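Local coordinates for amino acid ABC transporter, binding protein (PDB 3VV5), which binds the lysine analogue (S)-2-aminoethyl-L-cysteine, probably as the periplasmic solute-binding component of an ABC transporter that takes it up, at residues Lys137-Lys142 with Pro160-Val165. Residues are numbered along the deposited sequence; the frame is centred on the assembly and turned at random.
Sequences KDLQGK and PGIKEV
Gly141 and Gly161 join the two loops through their backbones: Gly141 N donates to Gly161 O at 2.8 Å in a nearly straight bond. The Gly141 nitrogen lies 34° out of the Gly161 carbonyl plane. Further along, Lys142 O accepts from Lys163 N at 2.9 Å, a more bent bond, and weakly from Glu164 N at 3.5 Å. A type II turn from Leu139 to Lys142, closed by Lys142 N on Leu139 O, supplies Gly141 N and Lys142 O, with Gly141 at positive phi. Gly161 O also receives a CA-H...O contact from Gln140 CA. The side chains touch mainly through carbon atoms lying against the other segment's backbone. Ile162 straddles the turn, CG1 lying 3.9 Å from Leu139 CB while CG2 meets Lys142 O at 3.4 Å. Lys163 lies with CB 3.4 Å from Lys142 O; with CG anti to the backbone N (chi1 177°), the chain runs on so that CD passes Gly141 O. Gln140 brings its CG to Pro160 O. Below this mostly exposed surface, Leu139 and Ile162 both pack on Val144. The contact thus joins the loops entering parallel strands 143-147 and 164-168, which helix 151-158 connects in a beta-alpha-beta crossover.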
ATOM      1  N   LYS A 137     -12.797   9.839 -18.469  1.00 23.02           N
ATOM      2  CA  LYS A 137     -13.090  10.386 -19.806  1.00 24.28           C
ATOM      3  C   LYS A 137     -12.157  11.569 -20.102  1.00 23.98           C
ATOM      4  O   LYS A 137     -11.669  11.723 -21.229  1.00 23.64           O
ATOM      5  CB  LYS A 137     -14.573  10.815 -19.897  1.00 24.73           C
ATOM      6  CG  LYS A 137     -15.058  11.216 -21.296  1.00 28.11           C
ATOM      7  CD  LYS A 137     -16.307  12.118 -21.207  1.00 30.94           C
ATOM      8  CE  LYS A 137     -16.802  12.581 -22.582  1.00 33.03           C
ATOM      9  NZ  LYS A 137     -15.786  13.357 -23.372  1.00 34.93           N
ATOM     10  N   ASP A 138     -11.900  12.381 -19.078  1.00 23.39           N
ATOM     11  CA  ASP A 138     -11.049  13.581 -19.193  1.00 24.00           C
ATOM     12  C   ASP A 138      -9.593  13.264 -19.566  1.00 23.29           C
ATOM     13  O   ASP A 138      -8.833  14.164 -19.956  1.00 23.79           O
ATOM     14  CB  ASP A 138     -11.013  14.345 -17.856  1.00 23.54           C
ATOM     15  CG  ASP A 138     -12.231  15.202 -17.604  1.00 26.17           C
ATOM     16  OD1 ASP A 138     -13.105  15.333 -18.493  1.00 26.65           O
ATOM     17  OD2 ASP A 138     -12.305  15.761 -16.478  1.00 24.64           O
ATOM     18  N   LEU A 139      -9.196  12.002 -19.401  1.00 23.08           N
ATOM     19  CA  LEU A 139      -7.797  11.592 -19.596  1.00 22.81           C
ATOM     20  C   LEU A 139      -7.417  11.319 -21.051  1.00 23.03           C
ATOM     21  O   LEU A 139      -6.244  11.109 -21.369  1.00 22.76           O
ATOM     22  CB  LEU A 139      -7.444  10.394 -18.706  1.00 21.80           C
ATOM     23  CG  LEU A 139      -7.494  10.618 -17.183  1.00 21.48           C
ATOM     24  CD1 LEU A 139      -7.091   9.374 -16.422  1.00 20.40           C
ATOM     25  CD2 LEU A 139      -6.658  11.779 -16.742  1.00 20.00           C
ATOM     26  N   GLN A 140      -8.408  11.334 -21.934  1.00 23.83           N
ATOM     27  CA  GLN A 140      -8.151  11.239 -23.378  1.00 24.15           C
ATOM     28  C   GLN A 140      -7.177  12.326 -23.857  1.00 23.59           C
ATOM     29  O   GLN A 140      -7.428  13.510 -23.679  1.00 23.30           O
ATOM     30  CB  GLN A 140      -9.479  11.291 -24.151  1.00 24.69           C
ATOM     31  CG  GLN A 140     -10.351  10.081 -23.843  1.00 27.33           C
ATOM     32  CD  GLN A 140     -11.697  10.083 -24.542  1.00 32.21           C
ATOM     33  OE1 GLN A 140     -11.781  10.182 -25.769  1.00 33.20           O
ATOM     34  NE2 GLN A 140     -12.765   9.936 -23.760  1.00 34.71           N
ATOM     35  N   GLY A 141      -6.048  11.913 -24.432  1.00 23.29           N
ATOM     36  CA  GLY A 141      -5.043  12.869 -24.940  1.00 22.39           C
ATOM     37  C   GLY A 141      -4.124  13.406 -23.852  1.00 22.63           C
ATOM     38  O   GLY A 141      -3.336  14.336 -24.084  1.00 22.35           O
ATOM     39  N   LYS A 142      -4.201  12.803 -22.667  1.00 21.10           N
ATOM     40  CA  LYS A 142      -3.462  13.315 -21.509  1.00 21.01           C
ATOM     41  C   LYS A 142      -2.303  12.406 -21.133  1.00 20.09           C
ATOM     42  O   LYS A 142      -2.251  11.232 -21.525  1.00 20.07           O
ATOM     43  CB  LYS A 142      -4.407  13.554 -20.319  1.00 20.59           C
ATOM     44  CG  LYS A 142      -5.580  14.475 -20.649  1.00 20.81           C
ATOM     45  CD  LYS A 142      -5.123  15.914 -20.825  1.00 23.33           C
ATOM     46  CE  LYS A 142      -6.236  16.791 -21.359  1.00 25.17           C
ATOM     47  NZ  LYS A 142      -5.802  18.229 -21.254  1.00 28.26           N
ATOM     48  N   PRO A 160      -9.288   4.134 -22.118  1.00 28.87           N
ATOM     49  CA  PRO A 160      -8.928   4.349 -23.520  1.00 28.75           C
ATOM     50  C   PRO A 160      -8.551   5.802 -23.811  1.00 28.46           C
ATOM     51  O   PRO A 160      -9.107   6.729 -23.207  1.00 28.35           O
ATOM     52  CB  PRO A 160     -10.194   3.936 -24.295  1.00 28.85           C
ATOM     53  CG  PRO A 160     -11.211   3.475 -23.239  1.00 29.85           C
ATOM     54  CD  PRO A 160     -10.745   4.024 -21.926  1.00 28.76           C
ATOM     55  N   GLY A 161      -7.581   5.982 -24.703  1.00 27.66           N
ATOM     56  CA  GLY A 161      -7.288   7.289 -25.251  1.00 27.59           C
ATOM     57  C   GLY A 161      -6.222   8.084 -24.539  1.00 27.21           C
ATOM     58  O   GLY A 161      -5.907   9.190 -24.960  1.00 27.50           O
ATOM     59  N   ILE A 162      -5.664   7.535 -23.457  1.00 27.11           N
ATOM     60  CA  ILE A 162      -4.553   8.187 -22.770  1.00 26.34           C
ATOM     61  C   ILE A 162      -3.349   8.265 -23.703  1.00 26.69           C
ATOM     62  O   ILE A 162      -2.969   7.274 -24.325  1.00 26.34           O
ATOM     63  CB  ILE A 162      -4.179   7.458 -21.465  1.00 26.64           C
ATOM     64  CG1 ILE A 162      -5.299   7.640 -20.429  1.00 26.26           C
ATOM     65  CG2 ILE A 162      -2.819   7.967 -20.929  1.00 25.58           C
ATOM     66  CD1 ILE A 162      -5.224   6.697 -19.241  1.00 26.86           C
ATOM     67  N   LYS A 163      -2.755   9.447 -23.797  1.00 27.43           N
ATOM     68  CA  LYS A 163      -1.655   9.677 -24.736  1.00 28.15           C
ATOM     69  C   LYS A 163      -0.401   8.912 -24.298  1.00 28.10           C
ATOM     70  O   LYS A 163       0.292   8.314 -25.116  1.00 27.24           O
ATOM     71  CB  LYS A 163      -1.373  11.175 -24.850  1.00 28.69           C
ATOM     72  CG  LYS A 163      -0.203  11.554 -25.749  1.00 30.35           C
ATOM     73  CD  LYS A 163      -0.164  13.065 -25.932  1.00 33.97           C
ATOM     74  CE  LYS A 163       1.246  13.566 -26.209  1.00 36.81           C
ATOM     75  NZ  LYS A 163       1.760  13.086 -27.522  1.00 39.65           N
ATOM     76  N   GLU A 164      -0.136   8.912 -22.994  1.00 27.62           N
ATOM     77  CA  GLU A 164       1.043   8.246 -22.473  1.00 27.27           C
ATOM     78  C   GLU A 164       0.899   7.973 -20.982  1.00 25.94           C
ATOM     79  O   GLU A 164       0.373   8.801 -20.234  1.00 25.01           O
ATOM     80  CB  GLU A 164       2.288   9.088 -22.739  1.00 28.41           C
ATOM     81  CG  GLU A 164       3.527   8.260 -23.017  1.00 31.95           C
ATOM     82  CD  GLU A 164       4.789   9.072 -22.898  1.00 36.72           C
ATOM     83  OE1 GLU A 164       5.111   9.496 -21.761  1.00 39.02           O
ATOM     84  OE2 GLU A 164       5.456   9.285 -23.938  1.00 38.09           O
ATOM     85  N   VAL A 165       1.360   6.794 -20.586  1.00 24.93           N
ATOM     86  CA  VAL A 165       1.402   6.385 -19.185  1.00 24.42           C
ATOM     87  C   VAL A 165       2.863   6.335 -18.736  1.00 24.24           C
ATOM     88  O   VAL A 165       3.590   5.390 -19.054  1.00 24.37           O
ATOM     89  CB  VAL A 165       0.700   5.022 -18.945  1.00 24.37           C
ATOM     90  CG1 VAL A 165       0.650   4.695 -17.441  1.00 23.21           C
ATOM     91  CG2 VAL A 165      -0.702   5.000 -19.544  1.00 24.19           C
TER